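Local coordinates for protein putative NADH-flavin reductase (Lactobacillus casei ATCC 334, PDB 3H2S) that binds NADPH through a Rossmann-type domain and is probably an oxidoreductase related to NADH-flavin reductases, at residues Ser159-Tyr170 with Ser185-Ala195. Sequence-based numbering, arbitrary orientation.
Sequences SEAFPSGPATSY and SHITTGNMALA. With NDP (NADPH dihydro-nicotinamide-adenine-dinucleotide phosphate), chain C.
Asn191, on the first turn of helix 189-201, grips Thr168 with both ends of its amide. OD1 accepts from Thr168 N at 2.7 Å, the donor tilted from the carbonyl plane, while ND2 gives a nearly straight bond (168°) to Thr168 OG1, which lies in the plane of the amide. That ND2 also bonds to Asp214, so the amide is pinned against flipping. One turn back, Thr188 is the N-cap: its OG1 accepts from Asn191 N at 3.1 Å and donates to Pro166 O from well above the carbonyl plane.

The loop also takes the backbone N-H groups of the helix start. Pro163 O receives Thr189 N at 3.0 Å and Gly165 O receives Gly190 N, while Thr189 OG1 accepts from Gly165 N. At Gly190 the two backbones come close together, with Gly190 CA 3.9 Å from Ala167 CA.

Farther along the helix, Ala167 CB packs on Leu194 CG, and Ala195 CB sits over one face of the Tyr170 ring, 3.8 Å from its centroid. Chi1 of 71° places that ring alongside the helix, where its hydroxyl bonds to Asp198.

Toward the cofactor, Ala161 forms a single beta bridge with His186, its N and O bonded to Ser185 O and Ile187 N. Phe162, with CG anti to the backbone N (chi1 -165°), turns its ring between Met192 CB and the dihydronicotinamide riboside of NADPH; Ile187 O meets its edge at CD1, 3.2 Å away, and the cofactor's O4D lies at the edge too. Glu160 O approaches the carboxamide N7N to 2.9 Å. The loop thus gives two carbonyls, those of Pro163 and Gly165, to the first N-H groups of the helix, while its beginning, Ser159 to Phe162, lines the nicotinamide end of the NADPH pocket in this Rossmann-type domain.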
# COMPACT_ATOMS: atom_id res chain seq x y z
N SER A 159 -17.18 3.00 16.68
CA SER A 159 -18.43 3.72 16.44
C SER A 159 -18.12 5.17 16.09
O SER A 159 -16.98 5.61 16.22
CB SER A 159 -19.29 3.67 17.69
OG SER A 159 -19.52 2.33 18.08
N GLU A 160 -19.16 5.94 15.82
CA GLU A 160 -19.01 7.32 15.38
C GLU A 160 -18.21 8.15 16.38
O GLU A 160 -17.42 9.03 15.99
CB GLU A 160 -20.39 7.93 15.16
CG GLU A 160 -20.48 9.42 15.43
CD GLU A 160 -21.44 10.12 14.49
OE1 GLU A 160 -21.89 9.48 13.51
OE2 GLU A 160 -21.72 11.32 14.71
N ALA A 161 -18.40 7.88 17.67
CA ALA A 161 -17.69 8.63 18.71
C ALA A 161 -16.67 7.76 19.42
O ALA A 161 -17.00 6.66 19.86
CB ALA A 161 -18.69 9.24 19.71
N PHE A 162 -15.45 8.27 19.57
CA PHE A 162 -14.36 7.49 20.17
C PHE A 162 -13.73 8.23 21.38
O PHE A 162 -12.54 8.55 21.39
CB PHE A 162 -13.30 7.21 19.08
CG PHE A 162 -12.30 6.14 19.45
CD1 PHE A 162 -12.49 5.32 20.55
CD2 PHE A 162 -11.17 5.96 18.66
CE1 PHE A 162 -11.58 4.32 20.85
CE2 PHE A 162 -10.24 4.98 18.96
CZ PHE A 162 -10.44 4.16 20.07
N PRO A 163 -14.54 8.49 22.41
CA PRO A 163 -14.09 9.26 23.57
C PRO A 163 -13.10 8.47 24.44
O PRO A 163 -13.10 7.24 24.45
CB PRO A 163 -15.39 9.48 24.36
CG PRO A 163 -16.26 8.34 23.96
CD PRO A 163 -15.97 8.12 22.52
N SER A 164 -12.29 9.19 25.21
CA SER A 164 -11.44 8.56 26.21
C SER A 164 -12.30 8.07 27.35
O SER A 164 -13.30 8.70 27.69
CB SER A 164 -10.40 9.55 26.73
OG SER A 164 -9.83 9.09 27.94
N GLY A 165 -12.02 6.87 27.85
CA GLY A 165 -12.75 6.37 29.01
C GLY A 165 -12.33 4.97 29.40
O GLY A 165 -11.77 4.25 28.59
N PRO A 166 -12.60 4.58 30.66
CA PRO A 166 -12.28 3.22 31.10
C PRO A 166 -13.14 2.16 30.41
O PRO A 166 -14.20 2.47 29.83
CB PRO A 166 -12.59 3.26 32.60
CG PRO A 166 -13.63 4.30 32.73
CD PRO A 166 -13.23 5.37 31.73
N ALA A 167 -12.69 0.91 30.45
CA ALA A 167 -13.42 -0.18 29.81
C ALA A 167 -14.60 -0.57 30.68
O ALA A 167 -14.53 -0.49 31.92
CB ALA A 167 -12.50 -1.40 29.65
N THR A 168 -15.68 -1.00 30.04
CA THR A 168 -16.83 -1.57 30.74
C THR A 168 -17.20 -2.90 30.11
O THR A 168 -16.77 -3.95 30.59
CB THR A 168 -18.05 -0.63 30.69
OG1 THR A 168 -18.31 -0.27 29.32
CG2 THR A 168 -17.79 0.63 31.50
N SER A 169 -17.92 -2.85 28.99
CA SER A 169 -18.10 -3.99 28.09
C SER A 169 -18.35 -3.42 26.70
O SER A 169 -18.79 -2.27 26.58
CB SER A 169 -19.33 -4.84 28.50
OG SER A 169 -19.11 -5.54 29.70
N TYR A 170 -18.18 -4.25 25.67
CA TYR A 170 -18.51 -3.82 24.32
C TYR A 170 -19.44 -4.78 23.59
O TYR A 170 -19.63 -5.94 24.00
CB TYR A 170 -17.24 -3.54 23.49
CG TYR A 170 -16.47 -4.79 23.13
CD1 TYR A 170 -16.85 -5.59 22.05
CD2 TYR A 170 -15.43 -5.23 23.93
CE1 TYR A 170 -16.19 -6.77 21.76
CE2 TYR A 170 -14.80 -6.44 23.68
CZ TYR A 170 -15.18 -7.20 22.60
OH TYR A 170 -14.50 -8.37 22.31
N SER A 185 -23.88 6.48 19.17
CA SER A 185 -22.93 5.51 18.66
C SER A 185 -21.54 5.88 19.18
O SER A 185 -20.95 6.86 18.74
CB SER A 185 -22.97 5.53 17.13
OG SER A 185 -21.94 4.73 16.59
N HIS A 186 -21.07 5.16 20.20
CA HIS A 186 -19.80 5.51 20.84
C HIS A 186 -19.08 4.29 21.39
O HIS A 186 -19.71 3.27 21.72
CB HIS A 186 -20.01 6.55 21.94
CG HIS A 186 -21.11 6.21 22.90
ND1 HIS A 186 -20.95 5.30 23.92
CD2 HIS A 186 -22.41 6.59 22.94
CE1 HIS A 186 -22.07 5.21 24.61
NE2 HIS A 186 -22.98 5.97 24.02
N ILE A 187 -17.76 4.39 21.43
CA ILE A 187 -16.91 3.39 22.06
C ILE A 187 -15.77 4.11 22.77
O ILE A 187 -15.19 5.04 22.22
CB ILE A 187 -16.32 2.41 21.01
CG1 ILE A 187 -15.41 1.37 21.68
CG2 ILE A 187 -15.50 3.17 19.97
CD1 ILE A 187 -16.12 0.13 22.14
N THR A 188 -15.52 3.76 24.03
CA THR A 188 -14.40 4.32 24.77
C THR A 188 -13.07 3.72 24.35
O THR A 188 -13.01 2.59 23.85
CB THR A 188 -14.58 4.19 26.30
OG1 THR A 188 -14.58 2.79 26.67
CG2 THR A 188 -15.90 4.83 26.74
N THR A 189 -11.99 4.46 24.60
CA THR A 189 -10.65 3.92 24.40
C THR A 189 -10.45 2.63 25.21
O THR A 189 -9.80 1.70 24.74
CB THR A 189 -9.56 4.96 24.75
OG1 THR A 189 -9.82 5.49 26.05
CG2 THR A 189 -9.58 6.10 23.76
N GLY A 190 -11.02 2.57 26.41
CA GLY A 190 -10.90 1.36 27.24
C GLY A 190 -11.58 0.15 26.61
O GLY A 190 -11.01 -0.94 26.57
N ASN A 191 -12.77 0.36 26.07
CA ASN A 191 -13.54 -0.73 25.46
C ASN A 191 -12.99 -1.20 24.10
O ASN A 191 -12.91 -2.41 23.84
CB ASN A 191 -15.02 -0.35 25.34
CG ASN A 191 -15.77 -0.63 26.61
OD1 ASN A 191 -15.41 -1.53 27.36
ND2 ASN A 191 -16.74 0.24 26.93
N MSE A 192 -12.46 -0.25 23.33
CA MSE A 192 -11.69 -0.59 22.15
C MSE A 192 -10.50 -1.46 22.53
O MSE A 192 -10.20 -2.45 21.85
CB MSE A 192 -11.22 0.68 21.41
CG MSE A 192 -10.29 0.39 20.24
SE MSE A 192 -11.15 -0.66 18.81
CE MSE A 192 -12.30 0.73 18.07
N ALA A 193 -9.82 -1.11 23.63
CA ALA A 193 -8.70 -1.92 24.10
C ALA A 193 -9.15 -3.36 24.43
O ALA A 193 -8.45 -4.32 24.09
CB ALA A 193 -8.01 -1.28 25.32
N LEU A 194 -10.28 -3.50 25.12
CA LEU A 194 -10.85 -4.82 25.40
C LEU A 194 -11.02 -5.61 24.11
O LEU A 194 -10.67 -6.78 24.04
CB LEU A 194 -12.22 -4.71 26.10
CG LEU A 194 -12.31 -4.25 27.55
CD1 LEU A 194 -13.73 -4.47 28.08
CD2 LEU A 194 -11.29 -4.96 28.43
N ALA A 195 -11.66 -4.98 23.13
CA ALA A 195 -11.97 -5.63 21.85
C ALA A 195 -10.70 -6.06 21.11
O ALA A 195 -10.65 -7.12 20.51
CB ALA A 195 -12.83 -4.69 20.97
PA NDP C . -4.04 9.88 18.76
O1A NDP C . -4.26 11.23 18.02
O2A NDP C . -4.23 9.84 20.24
O5B NDP C . -2.41 9.73 18.33
C5B NDP C . -2.20 8.42 17.74
C4B NDP C . -0.66 8.08 17.71
O4B NDP C . -0.14 8.52 16.47
C3B NDP C . 0.16 8.86 18.79
O3B NDP C . 0.87 7.90 19.50
C2B NDP C . 1.12 9.76 17.90
O2B NDP C . 2.37 10.05 18.42
C1B NDP C . 1.20 8.84 16.65
N9A NDP C . 1.62 9.61 15.46
C8A NDP C . 0.83 10.63 14.86
N7A NDP C . 1.41 11.16 13.78
C5A NDP C . 2.62 10.45 13.65
C6A NDP C . 3.63 10.55 12.68
N6A NDP C . 3.50 11.50 11.71
N1A NDP C . 4.83 9.93 12.91
C2A NDP C . 4.85 8.99 13.90
N3A NDP C . 3.86 8.65 14.79
C4A NDP C . 2.77 9.47 14.68
O3 NDP C . -5.19 9.05 18.06
PN NDP C . -6.48 8.15 18.46
O1N NDP C . -6.07 7.17 19.57
O2N NDP C . -7.48 9.17 18.92
O5D NDP C . -6.99 7.25 17.20
C5D NDP C . -6.52 5.91 16.99
C4D NDP C . -7.25 5.37 15.74
O4D NDP C . -8.63 5.62 15.97
C3D NDP C . -6.88 5.99 14.36
O3D NDP C . -6.96 5.04 13.37
C2D NDP C . -7.99 7.11 14.24
O2D NDP C . -8.28 7.39 12.90
C1D NDP C . -9.18 6.29 14.87
N1N NDP C . -10.32 7.16 15.16
C2N NDP C . -11.52 6.94 14.37
C3N NDP C . -12.60 8.01 14.54
C7N NDP C . -13.95 7.45 14.12
O7N NDP C . -14.03 6.74 13.12
N7N NDP C . -15.09 7.89 14.77
C4N NDP C . -12.64 8.82 15.81
C5N NDP C . -11.29 9.20 16.36
C6N NDP C . -10.12 8.28 16.07
P2B NDP C . 2.54 11.21 19.55
O1X NDP C . 1.91 10.71 20.90
O2X NDP C . 4.08 11.28 19.87
O3X NDP C . 1.94 12.51 19.13
O HOH W 1 -8.51 4.71 28.41
O HOH W 2 -13.20 -8.55 20.05